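Local coordinates for adenosine deaminase 1 (Arthrobacter aurescens, PDB 3RYS), which probably catalyses the zinc-dependent hydrolytic deamination of adenine to hypoxanthine, a step of purine salvage, at residues V95-E99 with S318-R324. Residues are numbered along the deposited sequence; the frame is centred on the assembly and turned at random.
Sequences VRHAE and SFASDAR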
loop_
_atom_site.group_PDB
_atom_site.type_symbol
_atom_site.label_atom_id
_atom_site.label_comp_id
_atom_site.label_asym_id
_atom_site.label_seq_id
_atom_site.Cartn_x
_atom_site.Cartn_y
_atom_site.Cartn_z
ATOM N N VAL A 95 0.309 7.201 -11.716
ATOM C CA VAL A 95 -0.632 6.207 -11.201
ATOM C C VAL A 95 -1.957 6.256 -11.969
ATOM O O VAL A 95 -2.680 7.254 -11.927
ATOM C CB VAL A 95 -0.893 6.388 -9.685
ATOM C CG1 VAL A 95 -1.860 5.329 -9.172
ATOM C CG2 VAL A 95 0.408 6.332 -8.905
ATOM N N ARG A 96 -2.264 5.171 -12.672
ATOM C CA ARG A 96 -3.457 5.101 -13.508
ATOM C C ARG A 96 -4.577 4.369 -12.779
ATOM O O ARG A 96 -5.761 4.554 -13.068
ATOM C CB ARG A 96 -3.123 4.387 -14.815
ATOM C CG ARG A 96 -2.149 5.153 -15.677
ATOM C CD ARG A 96 -2.818 6.402 -16.212
ATOM N NE ARG A 96 -3.893 6.054 -17.132
ATOM C CZ ARG A 96 -5.033 6.725 -17.242
ATOM N NH1 ARG A 96 -5.251 7.788 -16.478
ATOM N NH2 ARG A 96 -5.958 6.329 -18.109
ATOM N N HIS A 97 -4.179 3.544 -11.819
ATOM C CA HIS A 97 -5.104 2.759 -11.021
ATOM C C HIS A 97 -4.508 2.594 -9.629
ATOM O O HIS A 97 -3.320 2.284 -9.480
ATOM C CB HIS A 97 -5.324 1.394 -11.671
ATOM C CG HIS A 97 -6.281 0.514 -10.931
ATOM N ND1 HIS A 97 -5.868 -0.441 -10.025
ATOM C CD2 HIS A 97 -7.631 0.430 -10.975
ATOM C CE1 HIS A 97 -6.924 -1.068 -9.538
ATOM N NE2 HIS A 97 -8.006 -0.558 -10.098
ATOM N N ALA A 98 -5.333 2.807 -8.611
ATOM C CA ALA A 98 -4.861 2.765 -7.237
ATOM C C ALA A 98 -5.762 1.895 -6.378
ATOM O O ALA A 98 -6.967 2.134 -6.291
ATOM C CB ALA A 98 -4.780 4.172 -6.669
ATOM N N GLU A 99 -5.181 0.873 -5.758
ATOM C CA GLU A 99 -5.930 0.044 -4.823
ATOM C C GLU A 99 -5.484 0.370 -3.403
ATOM O O GLU A 99 -4.382 0.022 -2.980
ATOM C CB GLU A 99 -5.802 -1.441 -5.170
ATOM C CG GLU A 99 -6.554 -1.790 -6.453
ATOM C CD GLU A 99 -6.414 -3.239 -6.876
ATOM O OE1 GLU A 99 -6.186 -4.104 -6.005
ATOM O OE2 GLU A 99 -6.550 -3.506 -8.089
ATOM N N SER A 318 -3.396 -6.163 -10.516
ATOM C CA SER A 318 -4.510 -5.411 -9.943
ATOM C C SER A 318 -5.822 -6.196 -10.017
ATOM O O SER A 318 -5.929 -7.188 -10.744
ATOM C CB SER A 318 -4.661 -4.048 -10.628
ATOM O OG SER A 318 -5.080 -4.190 -11.973
ATOM N N PHE A 319 -6.808 -5.748 -9.247
ATOM C CA PHE A 319 -8.139 -6.338 -9.271
ATOM C C PHE A 319 -9.064 -5.487 -10.133
ATOM O O PHE A 319 -10.278 -5.473 -9.941
ATOM C CB PHE A 319 -8.707 -6.471 -7.856
ATOM C CG PHE A 319 -7.888 -7.347 -6.952
ATOM C CD1 PHE A 319 -7.305 -8.511 -7.429
ATOM C CD2 PHE A 319 -7.712 -7.020 -5.616
ATOM C CE1 PHE A 319 -6.550 -9.321 -6.594
ATOM C CE2 PHE A 319 -6.962 -7.833 -4.778
ATOM C CZ PHE A 319 -6.382 -8.980 -5.271
ATOM N N ALA A 320 -8.475 -4.769 -11.082
ATOM C CA ALA A 320 -9.243 -3.972 -12.026
ATOM C C ALA A 320 -9.837 -4.870 -13.109
ATOM O O ALA A 320 -9.439 -6.031 -13.254
ATOM C CB ALA A 320 -8.367 -2.897 -12.641
ATOM N N SER A 321 -10.793 -4.332 -13.860
ATOM C CA SER A 321 -11.425 -5.072 -14.946
ATOM C C SER A 321 -10.414 -5.400 -16.041
ATOM O O SER A 321 -9.467 -4.648 -16.272
ATOM C CB SER A 321 -12.564 -4.256 -15.546
ATOM O OG SER A 321 -12.061 -3.154 -16.285
ATOM N N ASP A 322 -10.615 -6.519 -16.722
ATOM C CA ASP A 322 -9.723 -6.887 -17.811
ATOM C C ASP A 322 -9.690 -5.773 -18.858
ATOM O O ASP A 322 -8.684 -5.578 -19.546
ATOM C CB ASP A 322 -10.151 -8.219 -18.430
ATOM C CG ASP A 322 -10.004 -9.380 -17.463
ATOM O OD1 ASP A 322 -8.999 -9.412 -16.719
ATOM O OD2 ASP A 322 -10.892 -10.258 -17.441
ATOM N N ALA A 323 -10.796 -5.041 -18.959
ATOM C CA ALA A 323 -10.903 -3.911 -19.876
ATOM C C ALA A 323 -9.999 -2.764 -19.431
ATOM O O ALA A 323 -9.272 -2.179 -20.236
ATOM C CB ALA A 323 -12.352 -3.441 -19.969
ATOM N N ARG A 324 -10.055 -2.447 -18.141
ATOM C CA ARG A 324 -9.215 -1.407 -17.568
ATOM C C ARG A 324 -7.740 -1.785 -17.661
ATOM O O ARG A 324 -6.886 -0.923 -17.861
ATOM C CB ARG A 324 -9.602 -1.152 -16.112
ATOM C CG ARG A 324 -8.826 -0.033 -15.449
ATOM C CD ARG A 324 -9.049 1.287 -16.154
ATOM N NE ARG A 324 -8.358 2.385 -15.483
ATOM C CZ ARG A 324 -8.476 3.663 -15.832
ATOM N NH1 ARG A 324 -9.259 3.995 -16.848
ATOM N NH2 ARG A 324 -7.817 4.606 -15.167
#
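Arg-324 and Arg-96 meet through a side-chain-to-backbone hydrogen bond: Arg-324 NH2 donates to Arg-96 O at 2.9 Å, and the oxygen lies off the rim of the Arg-324 guanidinium, only 5° out of its plane. The donor is tilted 26° out of the carbonyl plane. CG of Arg-324 stands anti to the backbone N (chi1 -177°), and after one bend at chi2 the chain runs out straight to the strand. Arg-324 NH2 lies 3.9 Å from Arg-96 NH2, over one face of the like-charged Arg-96 guanidinium, near its rim; the salt bridge of Arg-96 NE with Glu-331 probably eases the repulsion. With an alanine here in place of the arginine that donates to it, Arg-96 O is likely to lose this partner, and a gap would probably open beside the strand. At the helix start, Ser-321 is the N-cap, its OG accepting from Arg-324 N at 2.8 Å. Residues 97-99 belong to a parallel strand of the TIM-barrel fold of the adenosine deaminase family, and 318-324 lead from helix 304-317 into the C-terminal helix 322-339; His-97 and Glu-99 point toward 318-320, whereas Ala-98 touches the outer helix 76-92. The carboxylate of Glu-99 accepts from Phe-319 N through OE2, although the modelled place of that oxygen is uncertain. Its other oxygen, OE1, is salt-bridged to Arg-220, which also makes a cation-pi contact with Phe-319. The His-97 ring makes carbon contacts: the methyl of Ala-320 sits over one face, a CH-pi contact with CB 3.8 Å from the ring centroid, while Ser-318 CB approaches obliquely, 3.9 Å from His-97 ND1.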